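Local coordinates for protein N-acetyl-L-2,4-diaminobutyric acid deacetylase (Ruegeria pomeroyi, PDB 6TWL) that probably removes the acetyl group from N-acetyl-L-2,4-diaminobutyric acid during ectoine degradation, with zinc as cofactor, at residues Leu22-Ser27 and Gly34-Pro39; Leu52-Asn57 and Pro88-Pro93; Ala140-Ser145 and Met193-Val198; Ala173-Asn178 and Thr247-Met252. All coordinates share one frame; numbering follows the deposited sequence.

Contact 1: Leu22-Ser27 and Gly34-Pro39; sequences LKLPHS and GSVMIP
Leu22 and Ile38 face each other near the turn end of the beta hairpin built from strands 16-24 and 36-45, and make an antiparallel hydrogen-bonded pair. Its two bonds are short, Leu22 N to Ile38 O 2.8 Å and Ile38 N to Leu22 O 2.9 Å. The strands, 169° apart in direction, widen locally at the next hydrogen-bonded pair: Leu24 N to Val36 O has lengthened to 3.4 Å, and it and its reciprocal bond are weak. Lys23 and Met37 between them form a non-hydrogen-bonded pair, with Met37 CA directing a CA-H...O contact at Leu22 O (3.3 Å). This hairpin continues one side of the mixed central sheet, where strand 36-45 lies beside 82-87 and Lys23 bonds through its backbone to Ser7. On the face turned to helix 121-133, Leu22 meets Tyr128, Leu24 Lys124 and Ile38 Ile125; Val36 lies on the same face. Leu24 holds CG between the backbone N and the carbonyl carbon (chi1 63°), 4.0 Å from Val36 CG2; its CD2 comes to 3.3 Å from that same Val36 CG2, closer than normal van der Waals contact. On the other face Lys23 and Met37 lie side by side and point the same way, with Lys23 CD 3.8 Å from Met37 SD, before the lysine bends at chi3 and leads its amine away.

Contact 2: Leu52-Asn57 and Pro88-Pro93; sequences LLTGAN and PAFNYP
Ala56 O receives the hydrogen bond that joins the two segments, from Phe90 N at 3.0 Å. The donor lies in the plane of the Ala56 carbonyl, but the bond is bent, with 135° at the hydrogen. Asn91 N also comes near Ala56 O, at an angle too poor for a second bond. A weaker polar contact runs from Gly55 CA to Pro88 O, 3.1 Å apart with 152° at the hydrogen; Gly55, having no side chain, lets the Pro88 oxygen approach its CA. These backbones meet just past the C-terminal ends of strands 50-54 and 82-87, parallel neighbours in the central sheet joined by a beta-alpha-beta crossover through helix 63-74. The segment 52-57 leads directly into His58 and Glu61, an HxxE zinc motif whose two residues bind the metal in the zinc-bound protein. Packing is carried mainly by Phe90. Its CB sits 3.3 Å from Ala56 O, and with CG anti to the backbone N (chi1 -163°) the ring starts out on the side of Thr54 and Asn57. Phe90 CD2 approaches Thr54 CB obliquely at 4.3 Å, and Asn57 ND2 is slightly farther from the same ring carbon. Tyr194 meets the Phe90 ring edge-to-face from outside the two segments, and Phe129 packs against it as well. Asn91 adds its CB, 3.4 Å from Asn57 O, while its ND2 bonds to Arg96 O. Two polar ends of the other segment turn towards the zinc site: Thr54 OG1 bonds to Asp142 OD1, and Asn57 OD1 lies in a weak hydrogen bond with His144 ND1.

Contact 3: Ala140-Ser145 and Met193-Val198; sequences AVDFHS and MYDTAV
His144 and Asp195 reach towards each other tip to tip, with His144 NE2 donating to Asp195 OD2 at 2.7 Å. The carboxylate oxygen lies close to the imidazole plane and uses its syn lone pair, although the bond is bent to 140° at the hydrogen. The other oxygen, Asp195 OD1, lies 2.6 Å from Asp142 OD2, the two carboxylate planes being nearly perpendicular. With CG anti to the backbone N (chi1 -163°), the Asp142 carboxylate extends to Asp195; Thr54 holds its other oxygen. Tyr194 borders this acid pair with a ring edge, its CD2 3.8 Å from Asp142 OD2 in the plane of the ring. Towards the start of the strand the contact becomes apolar, Ala140 CB meeting Val198 CG1 at 3.9 Å. The strand 140-142 and helix 194-198 segments run almost antiparallel, at 158°, with axes 10.4 Å apart, so that side chains fill the space between them. A second shell fixes these groups: Thr208 OG1 accepts from His144 N, and Asn110 OD1 accepts from Tyr194 N at the start of the helix. No metal is bound to this chain, but in the zinc-bound protein His144 is a ligand, joining His58 and Glu61 at the first zinc, while Glu209 binds at the second. A histidine at the C-terminal end of a central parallel strand, completing such a set, is characteristic of the zinc site of the M14-type aspartoacylase/succinylglutamate desuccinylase fold.

Contact 4: Ala173-Asn178 and Thr247-Met252; sequences AMKAFN and TVNLTM
Asn178 and Thr247 bring the two backbones closest, with 6.5 Å between their CA atoms, where the end of helix 167-177 passes the start of strand 248-251. The contact joins a helix packed on the mixed central sheet of this alpha/beta fold to the sheet's outermost strand; strand 181-184 follows the helix directly and pairs with 248-251. The last helical turn closes with Asn178 N bonded to Met174 O at 3.1 Å, and Asn178 itself leaves the helix with a positive phi of 60°. Lys175 supplies most of the side-chain contact from the helix. Bends at chi2 (-28°) and chi3 (-57°) turn the chain back towards the strand, bringing CE to 3.8 Å from Thr247 CG2 as the two side chains pass at a slant. Lys175 NZ is modelled doubtfully close to that methyl, 3.0 Å from Thr247 CG2, and lies 3.3 Å from Thr247 OG1 and 4.0 Å from Asn249 OD1. The threonine hydroxyl has firmer partners in Ser182 OG and Ala179 O, which tie it to the start of strand 181-184. Asn178 OD1 is held by Asp245 N and Lys226 NZ, one just before the strand and the other on helix 218-234. Met174 CE reaches Asn249 OD1 only at 4.4 Å, its side chain also packing on Ala156 and Ala158 of strand 155-158. The Asn178 side chain crosses Thr247 obliquely, with ND2 3.9 Å from Thr247 CB.

All four contacts reach the mixed central sheet and are spread across it, from the hairpin of contact 1 to the outermost strand 248-251 of contact 4; the centres of these two lie about 37 Å apart, on opposite sides of the chain's centre. Contacts 2 and 3 occupy the middle, their centres about 9 Å apart, on neighbouring parallel strands 50-54 and 139-142; contact 3 holds the zinc ligand His144 and contact 2 lies next to it. Contact 1 touches contact 2 through Ile38 and Ala89, and contact 3 touches contact 4 through Phe143 and Phe177. Along the chain contacts 1, 2 and 3 follow in series, whereas the segments of contact 3 alternate with those of contact 4, at the sheet's edge.

Contact 1: Leu22-Ser27 and Gly34-Pro39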
loop_
_atom_site.group_PDB
_atom_site.type_symbol
_atom_site.label_atom_id
_atom_site.label_comp_id
_atom_site.label_asym_id
_atom_site.label_seq_id
_atom_site.Cartn_x
_atom_site.Cartn_y
_atom_site.Cartn_z
ATOM N N LEU A 22 -4.933 6.431 -18.683
ATOM C CA LEU A 22 -6.068 7.301 -18.407
ATOM C C LEU A 22 -5.645 8.732 -18.713
ATOM O O LEU A 22 -4.620 9.201 -18.209
ATOM C CB LEU A 22 -6.520 7.178 -16.950
ATOM C CG LEU A 22 -6.887 5.797 -16.410
ATOM C CD1 LEU A 22 -6.926 5.822 -14.891
ATOM C CD2 LEU A 22 -8.223 5.337 -16.973
ATOM N N LYS A 23 -6.425 9.420 -19.543
ATOM C CA LYS A 23 -6.060 10.732 -20.058
ATOM C C LYS A 23 -7.171 11.736 -19.773
ATOM O O LYS A 23 -8.349 11.436 -19.988
ATOM C CB LYS A 23 -5.784 10.650 -21.566
ATOM C CG LYS A 23 -5.621 11.991 -22.258
ATOM C CD LYS A 23 -5.280 11.817 -23.732
ATOM C CE LYS A 23 -6.391 11.084 -24.473
ATOM N NZ LYS A 23 -6.026 10.776 -25.885
ATOM N N LEU A 24 -6.797 12.911 -19.264
ATOM C CA LEU A 24 -7.685 14.074 -19.230
ATOM C C LEU A 24 -6.906 15.242 -19.817
ATOM O O LEU A 24 -5.835 15.602 -19.286
ATOM C CB LEU A 24 -8.215 14.409 -17.829
ATOM C CG LEU A 24 -7.283 14.822 -16.693
ATOM C CD1 LEU A 24 -8.013 15.653 -15.636
ATOM C CD2 LEU A 24 -6.746 13.561 -16.087
ATOM N N PRO A 25 -7.378 15.841 -20.910
ATOM C CA PRO A 25 -6.568 16.853 -21.604
ATOM C C PRO A 25 -6.275 18.108 -20.798
ATOM O O PRO A 25 -5.306 18.796 -21.133
ATOM C CB PRO A 25 -7.403 17.160 -22.851
ATOM C CG PRO A 25 -8.126 15.883 -23.113
ATOM C CD PRO A 25 -8.474 15.340 -21.755
ATOM N N HIS A 26 -7.046 18.423 -19.750
ATOM C CA HIS A 26 -6.710 19.537 -18.863
ATOM C C HIS A 26 -6.312 20.784 -19.645
ATOM O O HIS A 26 -5.230 21.343 -19.439
ATOM C CB HIS A 26 -5.570 19.094 -17.938
ATOM C CG HIS A 26 -5.253 20.057 -16.836
ATOM N ND1 HIS A 26 -6.184 20.914 -16.290
ATOM C CD2 HIS A 26 -4.092 20.294 -16.181
ATOM C CE1 HIS A 26 -5.608 21.637 -15.345
ATOM N NE2 HIS A 26 -4.339 21.279 -15.259
ATOM N N SER A 27 -7.188 21.229 -20.536
ATOM C CA SER A 27 -6.802 22.118 -21.621
ATOM C C SER A 27 -7.452 23.493 -21.538
ATOM O O SER A 27 -7.631 24.034 -20.449
ATOM C CB SER A 27 -7.137 21.452 -22.952
ATOM O OG SER A 27 -6.431 20.228 -23.075
ATOM N N GLY A 34 -1.343 20.599 -23.083
ATOM C CA GLY A 34 -0.926 19.434 -22.333
ATOM C C GLY A 34 -2.067 18.491 -22.020
ATOM O O GLY A 34 -3.188 18.626 -22.518
ATOM N N SER A 35 -1.747 17.505 -21.188
ATOM C CA SER A 35 -2.626 16.443 -20.722
ATOM C C SER A 35 -1.839 15.675 -19.673
ATOM O O SER A 35 -0.608 15.739 -19.645
ATOM C CB SER A 35 -3.063 15.517 -21.863
ATOM O OG SER A 35 -3.459 14.247 -21.375
ATOM N N VAL A 36 -2.546 14.961 -18.805
ATOM C CA VAL A 36 -1.892 14.050 -17.875
ATOM C C VAL A 36 -2.314 12.635 -18.237
ATOM O O VAL A 36 -3.457 12.397 -18.648
ATOM C CB VAL A 36 -2.188 14.382 -16.397
ATOM C CG1 VAL A 36 -2.091 15.886 -16.162
ATOM C CG2 VAL A 36 -3.502 13.779 -15.914
ATOM N N MET A 37 -1.364 11.708 -18.139
ATOM C CA MET A 37 -1.540 10.329 -18.574
ATOM C C MET A 37 -1.135 9.408 -17.438
ATOM O O MET A 37 0.025 9.415 -17.016
ATOM C CB MET A 37 -0.703 10.037 -19.822
ATOM C CG MET A 37 -0.766 11.133 -20.863
ATOM S SD MET A 37 -1.966 10.773 -22.152
ATOM C CE MET A 37 -1.314 9.226 -22.763
ATOM N N ILE A 38 -2.084 8.626 -16.941
ATOM C CA ILE A 38 -1.826 7.633 -15.908
ATOM C C ILE A 38 -1.688 6.270 -16.602
ATOM O O ILE A 38 -2.669 5.793 -17.180
ATOM C CB ILE A 38 -2.942 7.596 -14.858
ATOM C CG1 ILE A 38 -3.274 9.014 -14.394
ATOM C CG2 ILE A 38 -2.535 6.728 -13.680
ATOM C CD1 ILE A 38 -4.363 9.062 -13.344
ATOM N N PRO A 39 -0.512 5.650 -16.569
ATOM C CA PRO A 39 -0.371 4.333 -17.203
ATOM C C PRO A 39 -1.237 3.297 -16.507
ATOM O O PRO A 39 -1.396 3.307 -15.283
ATOM C CB PRO A 39 1.121 4.017 -17.039
ATOM C CG PRO A 39 1.775 5.344 -16.773
ATOM C CD PRO A 39 0.757 6.138 -16.015
#

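Contact 2: Leu52-Asn57 and Pro88-Pro93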
loop_
_atom_site.group_PDB
_atom_site.type_symbol
_atom_site.label_atom_id
_atom_site.label_comp_id
_atom_site.label_asym_id
_atom_site.label_seq_id
_atom_site.Cartn_x
_atom_site.Cartn_y
_atom_site.Cartn_z
ATOM N N LEU A 52 -8.775 -4.380 -8.686
ATOM C CA LEU A 52 -8.214 -3.050 -8.902
ATOM C C LEU A 52 -6.918 -2.954 -8.102
ATOM O O LEU A 52 -6.946 -2.904 -6.868
ATOM C CB LEU A 52 -9.217 -1.976 -8.485
ATOM C CG LEU A 52 -8.835 -0.500 -8.613
ATOM C CD1 LEU A 52 -8.309 -0.183 -10.000
ATOM C CD2 LEU A 52 -10.036 0.364 -8.297
ATOM N N LEU A 53 -5.784 -2.937 -8.801
ATOM C CA LEU A 53 -4.467 -3.007 -8.177
ATOM C C LEU A 53 -3.721 -1.705 -8.438
ATOM O O LEU A 53 -3.441 -1.369 -9.593
ATOM C CB LEU A 53 -3.683 -4.207 -8.719
ATOM C CG LEU A 53 -4.532 -5.450 -9.020
ATOM C CD1 LEU A 53 -3.811 -6.405 -9.959
ATOM C CD2 LEU A 53 -4.918 -6.154 -7.729
ATOM N N THR A 54 -3.394 -0.975 -7.369
ATOM C CA THR A 54 -2.693 0.300 -7.476
ATOM C C THR A 54 -1.378 0.203 -6.711
ATOM O O THR A 54 -1.324 -0.355 -5.609
ATOM C CB THR A 54 -3.555 1.477 -6.956
ATOM O OG1 THR A 54 -3.995 1.220 -5.616
ATOM C CG2 THR A 54 -4.788 1.637 -7.825
ATOM N N GLY A 55 -0.318 0.736 -7.310
ATOM C CA GLY A 55 1.032 0.457 -6.859
ATOM C C GLY A 55 1.542 1.277 -5.697
ATOM O O GLY A 55 2.020 0.719 -4.706
ATOM N N ALA A 56 1.465 2.600 -5.802
ATOM C CA ALA A 56 2.093 3.457 -4.806
ATOM C C ALA A 56 1.446 4.829 -4.853
ATOM O O ALA A 56 1.172 5.348 -5.938
ATOM C CB ALA A 56 3.604 3.568 -5.057
ATOM N N ASN A 57 1.191 5.404 -3.681
ATOM C CA ASN A 57 0.753 6.789 -3.602
ATOM C C ASN A 57 1.920 7.765 -3.550
ATOM O O ASN A 57 1.701 8.977 -3.647
ATOM C CB ASN A 57 -0.144 6.997 -2.377
ATOM C CG ASN A 57 -1.043 5.806 -2.103
ATOM O OD1 ASN A 57 -0.570 4.685 -1.919
ATOM N ND2 ASN A 57 -2.350 6.044 -2.078
ATOM N N PRO A 88 0.181 0.676 -11.896
ATOM C CA PRO A 88 1.437 0.530 -11.139
ATOM C C PRO A 88 1.837 1.786 -10.393
ATOM O O PRO A 88 2.461 1.693 -9.330
ATOM C CB PRO A 88 2.464 0.178 -12.226
ATOM C CG PRO A 88 1.659 -0.294 -13.396
ATOM C CD PRO A 88 0.382 0.486 -13.342
ATOM N N ALA A 89 1.506 2.959 -10.920
ATOM C CA ALA A 89 1.867 4.223 -10.299
ATOM C C ALA A 89 0.606 5.042 -10.076
ATOM O O ALA A 89 -0.156 5.288 -11.018
ATOM C CB ALA A 89 2.870 4.995 -11.157
ATOM N N PHE A 90 0.391 5.457 -8.830
ATOM C CA PHE A 90 -0.796 6.201 -8.433
ATOM C C PHE A 90 -0.402 7.478 -7.699
ATOM O O PHE A 90 -1.153 7.981 -6.860
ATOM C CB PHE A 90 -1.708 5.326 -7.571
ATOM C CG PHE A 90 -3.115 5.836 -7.450
ATOM C CD1 PHE A 90 -3.744 6.446 -8.522
ATOM C CD2 PHE A 90 -3.814 5.688 -6.263
ATOM C CE1 PHE A 90 -5.041 6.912 -8.405
ATOM C CE2 PHE A 90 -5.110 6.148 -6.142
ATOM C CZ PHE A 90 -5.724 6.760 -7.214
ATOM N N ASN A 91 0.777 8.012 -8.014
ATOM C CA ASN A 91 1.357 9.152 -7.306
ATOM C C ASN A 91 1.314 10.380 -8.214
ATOM O O ASN A 91 2.180 10.560 -9.075
ATOM C CB ASN A 91 2.783 8.839 -6.857
ATOM C CG ASN A 91 3.636 8.269 -7.975
ATOM O OD1 ASN A 91 3.262 7.288 -8.619
ATOM N ND2 ASN A 91 4.789 8.888 -8.216
ATOM N N TYR A 92 0.300 11.216 -8.012
ATOM C CA TYR A 92 0.220 12.495 -8.698
ATOM C C TYR A 92 1.436 13.353 -8.344
ATOM O O TYR A 92 1.928 13.308 -7.212
ATOM C CB TYR A 92 -1.072 13.209 -8.303
ATOM C CG TYR A 92 -1.374 14.476 -9.071
ATOM C CD1 TYR A 92 -1.998 14.425 -10.309
ATOM C CD2 TYR A 92 -1.052 15.721 -8.548
ATOM C CE1 TYR A 92 -2.274 15.577 -11.011
ATOM C CE2 TYR A 92 -1.333 16.882 -9.243
ATOM C CZ TYR A 92 -1.948 16.803 -10.474
ATOM O OH TYR A 92 -2.230 17.957 -11.171
ATOM N N PRO A 93 1.953 14.148 -9.298
ATOM C CA PRO A 93 1.501 14.271 -10.686
ATOM C C PRO A 93 2.306 13.429 -11.666
ATOM O O PRO A 93 1.957 13.333 -12.844
ATOM C CB PRO A 93 1.710 15.754 -10.970
ATOM C CG PRO A 93 2.962 16.077 -10.194
ATOM C CD PRO A 93 2.970 15.167 -8.974
#

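Contact 3: Ala140-Ser145 and Met193-Val198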
loop_
_atom_site.group_PDB
_atom_site.type_symbol
_atom_site.label_atom_id
_atom_site.label_comp_id
_atom_site.label_asym_id
_atom_site.label_seq_id
_atom_site.Cartn_x
_atom_site.Cartn_y
_atom_site.Cartn_z
ATOM N N ALA A 140 -9.649 -4.885 -4.119
ATOM C CA ALA A 140 -8.659 -3.826 -4.246
ATOM C C ALA A 140 -7.415 -4.216 -3.463
ATOM O O ALA A 140 -7.508 -4.584 -2.288
ATOM C CB ALA A 140 -9.210 -2.489 -3.740
ATOM N N VAL A 141 -6.257 -4.144 -4.110
ATOM C CA VAL A 141 -4.971 -4.362 -3.455
ATOM C C VAL A 141 -4.187 -3.065 -3.553
ATOM O O VAL A 141 -3.856 -2.632 -4.662
ATOM C CB VAL A 141 -4.185 -5.513 -4.099
ATOM C CG1 VAL A 141 -2.881 -5.738 -3.353
ATOM C CG2 VAL A 141 -5.017 -6.785 -4.122
ATOM N N ASP A 142 -3.884 -2.445 -2.408
ATOM C CA ASP A 142 -3.179 -1.164 -2.384
ATOM C C ASP A 142 -1.814 -1.364 -1.744
ATOM O O ASP A 142 -1.714 -1.568 -0.529
ATOM C CB ASP A 142 -3.973 -0.087 -1.647
ATOM C CG ASP A 142 -3.477 1.318 -1.967
ATOM O OD1 ASP A 142 -2.883 1.505 -3.049
ATOM O OD2 ASP A 142 -3.684 2.239 -1.152
ATOM N N PHE A 143 -0.765 -1.290 -2.561
ATOM C CA PHE A 143 0.598 -1.455 -2.076
ATOM C C PHE A 143 1.107 -0.151 -1.473
ATOM O O PHE A 143 1.034 0.907 -2.107
ATOM C CB PHE A 143 1.523 -1.886 -3.215
ATOM C CG PHE A 143 1.359 -3.319 -3.631
ATOM C CD1 PHE A 143 1.955 -4.333 -2.903
ATOM C CD2 PHE A 143 0.627 -3.651 -4.761
ATOM C CE1 PHE A 143 1.815 -5.654 -3.284
ATOM C CE2 PHE A 143 0.483 -4.973 -5.150
ATOM C CZ PHE A 143 1.079 -5.975 -4.410
ATOM N N HIS A 144 1.616 -0.228 -0.248
ATOM C CA HIS A 144 2.428 0.830 0.330
ATOM C C HIS A 144 3.800 0.272 0.674
ATOM O O HIS A 144 4.029 -0.940 0.677
ATOM C CB HIS A 144 1.812 1.430 1.604
ATOM C CG HIS A 144 0.349 1.721 1.511
ATOM N ND1 HIS A 144 -0.182 2.592 0.586
ATOM C CD2 HIS A 144 -0.692 1.289 2.262
ATOM C CE1 HIS A 144 -1.490 2.668 0.756
ATOM N NE2 HIS A 144 -1.825 1.886 1.766
ATOM N N SER A 145 4.713 1.190 0.968
ATOM C CA SER A 145 5.965 0.866 1.631
ATOM C C SER A 145 6.404 2.107 2.391
ATOM O O SER A 145 5.887 3.207 2.175
ATOM C CB SER A 145 7.029 0.381 0.643
ATOM O OG SER A 145 6.983 -1.032 0.517
ATOM N N MET A 193 -8.670 9.997 1.775
ATOM C CA MET A 193 -7.701 9.040 1.271
ATOM C C MET A 193 -8.378 8.010 0.376
ATOM O O MET A 193 -9.590 7.791 0.439
ATOM C CB MET A 193 -6.975 8.349 2.426
ATOM C CG MET A 193 -5.948 9.236 3.116
ATOM S SD MET A 193 -5.152 8.452 4.530
ATOM C CE MET A 193 -4.800 6.827 3.865
ATOM N N TYR A 194 -7.567 7.384 -0.479
ATOM C CA TYR A 194 -8.079 6.344 -1.364
ATOM C C TYR A 194 -8.479 5.106 -0.572
ATOM O O TYR A 194 -9.559 4.541 -0.787
ATOM C CB TYR A 194 -7.029 5.999 -2.420
ATOM C CG TYR A 194 -7.360 4.767 -3.230
ATOM C CD1 TYR A 194 -8.366 4.791 -4.185
ATOM C CD2 TYR A 194 -6.669 3.581 -3.033
ATOM C CE1 TYR A 194 -8.672 3.666 -4.927
ATOM C CE2 TYR A 194 -6.968 2.452 -3.767
ATOM C CZ TYR A 194 -7.968 2.498 -4.714
ATOM O OH TYR A 194 -8.264 1.373 -5.446
ATOM N N ASP A 195 -7.617 4.672 0.353
ATOM C CA ASP A 195 -7.926 3.514 1.184
ATOM C C ASP A 195 -9.211 3.709 1.975
ATOM O O ASP A 195 -9.950 2.746 2.203
ATOM C CB ASP A 195 -6.761 3.222 2.127
ATOM C CG ASP A 195 -5.611 2.558 1.419
ATOM O OD1 ASP A 195 -5.840 2.067 0.295
ATOM O OD2 ASP A 195 -4.490 2.529 1.970
ATOM N N THR A 196 -9.495 4.942 2.401
ATOM C CA THR A 196 -10.752 5.205 3.092
ATOM C C THR A 196 -11.940 5.045 2.151
ATOM O O THR A 196 -13.001 4.560 2.560
ATOM C CB THR A 196 -10.737 6.607 3.698
ATOM O OG1 THR A 196 -9.531 6.793 4.449
ATOM C CG2 THR A 196 -11.933 6.804 4.615
ATOM N N ALA A 197 -11.780 5.449 0.887
ATOM C CA ALA A 197 -12.865 5.306 -0.077
ATOM C C ALA A 197 -13.249 3.844 -0.266
ATOM O O ALA A 197 -14.440 3.510 -0.330
ATOM C CB ALA A 197 -12.470 5.933 -1.413
ATOM N N VAL A 198 -12.255 2.959 -0.354
ATOM C CA VAL A 198 -12.532 1.534 -0.508
ATOM C C VAL A 198 -13.202 0.985 0.745
ATOM O O VAL A 198 -14.235 0.308 0.670
ATOM C CB VAL A 198 -11.237 0.770 -0.835
ATOM C CG1 VAL A 198 -11.553 -0.655 -1.245
ATOM C CG2 VAL A 198 -10.460 1.484 -1.932
#

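Contact 4: Ala173-Asn178 and Thr247-Met252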
loop_
_atom_site.group_PDB
_atom_site.type_symbol
_atom_site.label_atom_id
_atom_site.label_comp_id
_atom_site.label_asym_id
_atom_site.label_seq_id
_atom_site.Cartn_x
_atom_site.Cartn_y
_atom_site.Cartn_z
ATOM N N ALA A 173 -8.708 -12.193 2.404
ATOM C CA ALA A 173 -7.787 -11.769 1.353
ATOM C C ALA A 173 -6.391 -11.534 1.909
ATOM O O ALA A 173 -5.395 -11.919 1.283
ATOM C CB ALA A 173 -8.307 -10.507 0.663
ATOM N N MET A 174 -6.294 -10.909 3.086
ATOM C CA MET A 174 -4.989 -10.742 3.715
ATOM C C MET A 174 -4.351 -12.093 3.998
ATOM O O MET A 174 -3.156 -12.293 3.751
ATOM C CB MET A 174 -5.104 -9.941 5.011
ATOM C CG MET A 174 -3.867 -10.100 5.898
ATOM S SD MET A 174 -4.037 -9.490 7.581
ATOM C CE MET A 174 -5.086 -10.750 8.279
ATOM N N LYS A 175 -5.130 -13.034 4.537
ATOM C CA LYS A 175 -4.555 -14.332 4.860
ATOM C C LYS A 175 -4.136 -15.076 3.600
ATOM O O LYS A 175 -3.161 -15.837 3.614
ATOM C CB LYS A 175 -5.517 -15.167 5.711
ATOM C CG LYS A 175 -5.537 -14.760 7.200
ATOM C CD LYS A 175 -4.193 -14.148 7.691
ATOM C CE LYS A 175 -2.916 -15.007 7.521
ATOM N NZ LYS A 175 -1.766 -14.283 8.092
ATOM N N ALA A 176 -4.844 -14.852 2.491
ATOM C CA ALA A 176 -4.369 -15.365 1.212
ATOM C C ALA A 176 -3.031 -14.739 0.834
ATOM O O ALA A 176 -2.116 -15.448 0.408
ATOM C CB ALA A 176 -5.413 -15.114 0.126
ATOM N N PHE A 177 -2.891 -13.417 1.011
ATOM C CA PHE A 177 -1.622 -12.751 0.710
ATOM C C PHE A 177 -0.462 -13.460 1.396
ATOM O O PHE A 177 0.549 -13.780 0.760
ATOM C CB PHE A 177 -1.678 -11.277 1.129
ATOM C CG PHE A 177 -0.610 -10.417 0.489
ATOM C CD1 PHE A 177 0.671 -10.360 1.019
ATOM C CD2 PHE A 177 -0.893 -9.665 -0.640
ATOM C CE1 PHE A 177 1.651 -9.570 0.431
ATOM C CE2 PHE A 177 0.081 -8.874 -1.232
ATOM C CZ PHE A 177 1.354 -8.827 -0.695
ATOM N N ASN A 178 -0.601 -13.724 2.697
ATOM C CA ASN A 178 0.327 -14.578 3.440
ATOM C C ASN A 178 1.750 -14.015 3.400
ATOM O O ASN A 178 2.721 -14.717 3.113
ATOM C CB ASN A 178 0.271 -16.019 2.921
ATOM C CG ASN A 178 1.152 -16.967 3.713
ATOM O OD1 ASN A 178 2.048 -17.603 3.158
ATOM N ND2 ASN A 178 0.911 -17.059 5.016
ATOM N N THR A 247 3.204 -17.167 9.126
ATOM C CA THR A 247 2.916 -15.752 9.273
ATOM C C THR A 247 2.687 -15.455 10.747
ATOM O O THR A 247 2.290 -16.332 11.518
ATOM C CB THR A 247 1.695 -15.354 8.451
ATOM O OG1 THR A 247 1.531 -13.930 8.492
ATOM C CG2 THR A 247 0.474 -16.041 9.017
ATOM N N VAL A 248 2.940 -14.207 11.129
ATOM C CA VAL A 248 2.778 -13.757 12.506
ATOM C C VAL A 248 1.695 -12.689 12.520
ATOM O O VAL A 248 1.803 -11.678 11.816
ATOM C CB VAL A 248 4.093 -13.220 13.089
ATOM C CG1 VAL A 248 3.855 -12.621 14.465
ATOM C CG2 VAL A 248 5.130 -14.331 13.158
ATOM N N ASN A 249 0.654 -12.915 13.317
ATOM C CA ASN A 249 -0.493 -12.019 13.352
ATOM C C ASN A 249 -0.292 -10.955 14.422
ATOM O O ASN A 249 0.010 -11.271 15.578
ATOM C CB ASN A 249 -1.778 -12.807 13.599
ATOM C CG ASN A 249 -2.294 -13.476 12.339
ATOM O OD1 ASN A 249 -3.038 -12.875 11.562
ATOM N ND2 ASN A 249 -1.888 -14.721 12.120
ATOM N N LEU A 250 -0.462 -9.695 14.028
ATOM C CA LEU A 250 -0.150 -8.556 14.875
ATOM C C LEU A 250 -1.302 -7.565 14.871
ATOM O O LEU A 250 -2.070 -7.477 13.908
ATOM C CB LEU A 250 1.126 -7.847 14.410
ATOM C CG LEU A 250 2.363 -8.726 14.238
ATOM C CD1 LEU A 250 3.350 -8.055 13.306
ATOM C CD2 LEU A 250 3.001 -9.015 15.587
ATOM N N THR A 251 -1.414 -6.822 15.969
ATOM C CA THR A 251 -2.366 -5.733 16.102
ATOM C C THR A 251 -1.646 -4.517 16.667
ATOM O O THR A 251 -0.661 -4.645 17.400
ATOM C CB THR A 251 -3.545 -6.102 17.022
ATOM O OG1 THR A 251 -3.088 -6.192 18.376
ATOM C CG2 THR A 251 -4.167 -7.432 16.611
ATOM N N MET A 252 -2.143 -3.332 16.310
ATOM C CA MET A 252 -1.681 -2.064 16.869
ATOM C C MET A 252 -2.874 -1.430 17.574
ATOM O O MET A 252 -3.540 -0.542 17.020
ATOM C CB MET A 252 -1.113 -1.143 15.791
ATOM C CG MET A 252 0.256 -1.545 15.269
ATOM S SD MET A 252 0.478 -0.988 13.572
ATOM C CE MET A 252 -0.281 0.628 13.665
#